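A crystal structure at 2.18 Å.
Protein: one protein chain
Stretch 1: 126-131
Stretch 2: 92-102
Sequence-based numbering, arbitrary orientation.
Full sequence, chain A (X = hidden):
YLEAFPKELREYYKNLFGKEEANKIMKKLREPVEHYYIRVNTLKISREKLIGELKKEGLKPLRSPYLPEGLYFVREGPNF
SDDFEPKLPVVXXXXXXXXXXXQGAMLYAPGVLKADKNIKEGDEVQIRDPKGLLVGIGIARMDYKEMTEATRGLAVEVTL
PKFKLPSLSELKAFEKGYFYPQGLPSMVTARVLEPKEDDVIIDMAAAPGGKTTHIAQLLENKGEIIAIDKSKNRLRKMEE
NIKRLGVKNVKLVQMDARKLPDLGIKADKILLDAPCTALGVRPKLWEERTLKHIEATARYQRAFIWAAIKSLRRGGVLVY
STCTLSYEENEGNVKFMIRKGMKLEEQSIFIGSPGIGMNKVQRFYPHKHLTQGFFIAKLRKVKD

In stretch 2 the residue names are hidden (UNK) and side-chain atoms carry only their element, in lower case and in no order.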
# COMPACT_ATOMS: atom_id res chain seq x y z
N GLN A 126 23.42 -8.77 14.98
CA GLN A 126 22.04 -8.33 15.10
C GLN A 126 21.88 -7.02 14.36
O GLN A 126 22.79 -6.19 14.34
CB GLN A 126 21.63 -8.19 16.57
CG GLN A 126 22.34 -7.08 17.33
CD GLN A 126 21.81 -6.92 18.73
OE1 GLN A 126 20.66 -6.55 18.93
NE2 GLN A 126 22.66 -7.19 19.72
N ILE A 127 20.73 -6.85 13.71
CA ILE A 127 20.48 -5.65 12.93
C ILE A 127 19.41 -4.79 13.59
O ILE A 127 18.30 -5.26 13.87
CB ILE A 127 20.04 -5.99 11.50
CG1 ILE A 127 21.09 -6.86 10.81
CG2 ILE A 127 19.78 -4.71 10.70
CD1 ILE A 127 20.64 -7.43 9.50
N ARG A 128 19.76 -3.54 13.84
CA ARG A 128 18.83 -2.59 14.43
C ARG A 128 18.65 -1.36 13.56
O ARG A 128 19.57 -0.98 12.82
CB ARG A 128 19.30 -2.19 15.82
CG ARG A 128 18.83 -3.14 16.90
CD ARG A 128 19.58 -2.94 18.18
NE ARG A 128 19.55 -4.13 19.02
CZ ARG A 128 18.63 -4.37 19.94
NH1 ARG A 128 17.65 -3.50 20.14
NH2 ARG A 128 18.68 -5.47 20.68
N ASP A 129 17.47 -0.76 13.63
CA ASP A 129 17.20 0.48 12.92
C ASP A 129 17.85 1.63 13.70
O ASP A 129 18.37 1.39 14.80
CB ASP A 129 15.69 0.66 12.71
CG ASP A 129 14.95 1.20 13.93
OD1 ASP A 129 15.50 1.27 15.05
OD2 ASP A 129 13.76 1.55 13.75
N PRO A 130 17.84 2.87 13.15
CA PRO A 130 18.57 3.94 13.85
C PRO A 130 18.04 4.25 15.26
O PRO A 130 18.73 4.93 16.01
CB PRO A 130 18.38 5.14 12.93
CG PRO A 130 18.16 4.56 11.58
CD PRO A 130 17.36 3.32 11.83
N LYS A 131 16.86 3.74 15.61
CA LYS A 131 16.28 4.00 16.92
C LYS A 131 16.31 2.77 17.83
O LYS A 131 15.61 2.72 18.83
CB LYS A 131 14.84 4.49 16.77
CG LYS A 131 14.71 5.82 16.06
CD LYS A 131 13.25 6.25 15.97
CE LYS A 131 13.11 7.53 15.18
NZ LYS A 131 11.70 8.01 15.11
N UNK A 92 23.81 -1.28 12.43
CA UNK A 92 22.72 -0.32 12.35
C UNK A 92 22.35 -0.07 10.89
O UNK A 92 23.17 0.42 10.11
c UNK A 92 23.62 0.77 14.43
c UNK A 92 21.86 1.92 13.07
c UNK A 92 23.08 1.01 13.02
N UNK A 93 21.12 -0.42 10.52
CA UNK A 93 20.62 -0.19 9.18
C UNK A 93 19.89 1.14 9.15
O UNK A 93 19.29 1.53 10.14
c UNK A 93 19.70 -1.32 8.74
N UNK A 94 19.95 1.85 8.03
CA UNK A 94 19.18 3.08 7.92
C UNK A 94 17.69 2.75 7.87
O UNK A 94 17.30 1.59 7.71
n UNK A 94 20.26 3.24 4.47
o UNK A 94 18.16 2.82 5.11
c UNK A 94 19.28 3.27 5.36
c UNK A 94 19.62 3.91 6.70
N UNK A 95 16.87 3.79 8.01
CA UNK A 95 15.42 3.66 8.15
C UNK A 95 14.79 2.77 7.08
O UNK A 95 13.92 1.95 7.37
c UNK A 95 13.28 5.07 8.11
c UNK A 95 14.79 5.06 8.12
c UNK A 95 12.74 6.48 8.36
c UNK A 95 12.42 7.19 7.06
n UNK A 95 11.41 6.44 6.26
N UNK A 96 15.25 2.92 5.85
CA UNK A 96 14.65 2.20 4.73
C UNK A 96 15.11 0.75 4.67
O UNK A 96 14.31 -0.15 4.42
c UNK A 96 15.36 5.39 3.71
c UNK A 96 14.93 6.71 3.70
c UNK A 96 13.62 6.99 3.37
o UNK A 96 13.19 8.29 3.35
c UNK A 96 12.75 5.97 3.05
c UNK A 96 14.50 4.35 3.40
c UNK A 96 14.97 2.91 3.42
c UNK A 96 13.19 4.66 3.07
N UNK A 97 16.40 0.52 4.91
CA UNK A 97 16.95 -0.83 4.90
C UNK A 97 16.35 -1.67 6.03
O UNK A 97 16.06 -2.85 5.84
c UNK A 97 18.46 -0.79 5.03
N UNK A 98 16.17 -1.05 7.19
CA UNK A 98 15.65 -1.73 8.36
C UNK A 98 14.24 -2.27 8.16
O UNK A 98 13.92 -3.36 8.63
c UNK A 98 15.68 -0.80 9.55
N UNK A 99 13.40 -1.52 7.46
CA UNK A 99 12.01 -1.92 7.23
C UNK A 99 11.93 -3.14 6.30
O UNK A 99 11.04 -3.98 6.44
o UNK A 99 9.14 1.20 6.20
c UNK A 99 8.96 0.05 5.74
c UNK A 99 11.19 -0.76 6.66
c UNK A 99 9.74 -1.11 6.35
o UNK A 99 8.15 -0.19 4.81
N UNK A 100 12.85 -3.22 5.34
CA UNK A 100 12.86 -4.35 4.42
C UNK A 100 13.43 -5.61 5.09
O UNK A 100 12.89 -6.70 4.92
c UNK A 100 13.65 -3.99 3.16
o UNK A 100 14.99 -3.66 3.48
N UNK A 101 14.50 -5.45 5.86
CA UNK A 101 15.07 -6.53 6.67
C UNK A 101 14.03 -7.09 7.64
O UNK A 101 13.93 -8.31 7.84
c UNK A 101 17.47 -5.75 6.50
c UNK A 101 16.31 -6.05 7.45
c UNK A 101 16.73 -7.05 8.51
N UNK A 102 13.27 -6.19 8.24
CA UNK A 102 12.15 -6.50 9.12
C UNK A 102 11.15 -7.47 8.48
O UNK A 102 10.41 -8.16 9.18
c UNK A 102 10.41 -5.23 10.61
o UNK A 102 7.60 -5.22 13.67
c UNK A 102 11.45 -5.18 9.50
c UNK A 102 10.79 -5.45 11.93
c UNK A 102 8.53 -5.22 12.65
c UNK A 102 9.08 -4.97 10.35
c UNK A 102 8.14 -4.97 11.36
c UNK A 102 9.86 -5.46 12.94

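Position 92 carries three side-chain carbons, one bearing the other two, with no polar atom. It lies in a strand parallel to that of R128, CA to CA 5.0 Å, side chains on the same sheet face, and one of its branch carbons is 3.9 Å from CA of P130. This is V92, a beta-branched residue at home in extended backbone.

Position 93 has a single carbon, its CB 3.9 Å from CG2 of I127: A93, whose small, apolar methyl suits this buried place against I127. Its backbone O lies 3.1 Å from CD of P130.

At 94 there are two carbons, the second carrying one oxygen and one nitrogen, a short amide pointing away from stretch 1: N94. Standing just before the helix, it caps it: OD1 accepts from N of position 97 at 2.9 Å, nearly straight, and weakly from N of position 96 at 3.0 Å.

Position 95 shows four carbons in a row ending in nitrogen; its backbone N lies 3.9 Å from CG of P130, while the end of the side chain leads away. This is K95, its charged amine suited to an exposed place.

Position 96, one carbon and then a six-carbon ring bearing an oxygen, and position 97, one carbon, are both out of reach of stretch 1: Y96, whose exposed place leaves the phenol hydroxyl near solvent, and A97, a residue that favours helix.

Position 98 has one carbon, buried and pointing toward stretch 1, its CB 3.5 Å from CB of D129: A98, whose methyl lets helix and loop approach closely.

Position 99 has three carbons, the third bearing two oxygens, and no contact with stretch 1: E99, its carboxylate suited to a partly exposed helix position. Position 100, one carbon and one oxygen, is S100, whose OG donates to O of A97 at 2.7 Å, returning the hydroxyl to its own helix.

Position 101 has three carbons, branched at the first, pointing toward stretch 1 with one branch carbon 4.1 Å from CD1 of I127: V101, apolar as suits a buried place. Position 102, one carbon and a six-carbon ring with an oxygen, is out of reach: Y102, buried, its OH satisfied by a hydrogen bond elsewhere in the structure.

The contact joins a strand pairing to a small apolar cluster. A93 N donates to R128 O at 2.8 Å, and V92 CA approaches the same oxygen at 3.3 Å in a CA-H...O contact. I127 meets A93 and V101, bringing strand and helix together on one side chain, while P130 covers the strand-to-helix turn.

Stretch 2, residues 92-102: VANKYAAESVY
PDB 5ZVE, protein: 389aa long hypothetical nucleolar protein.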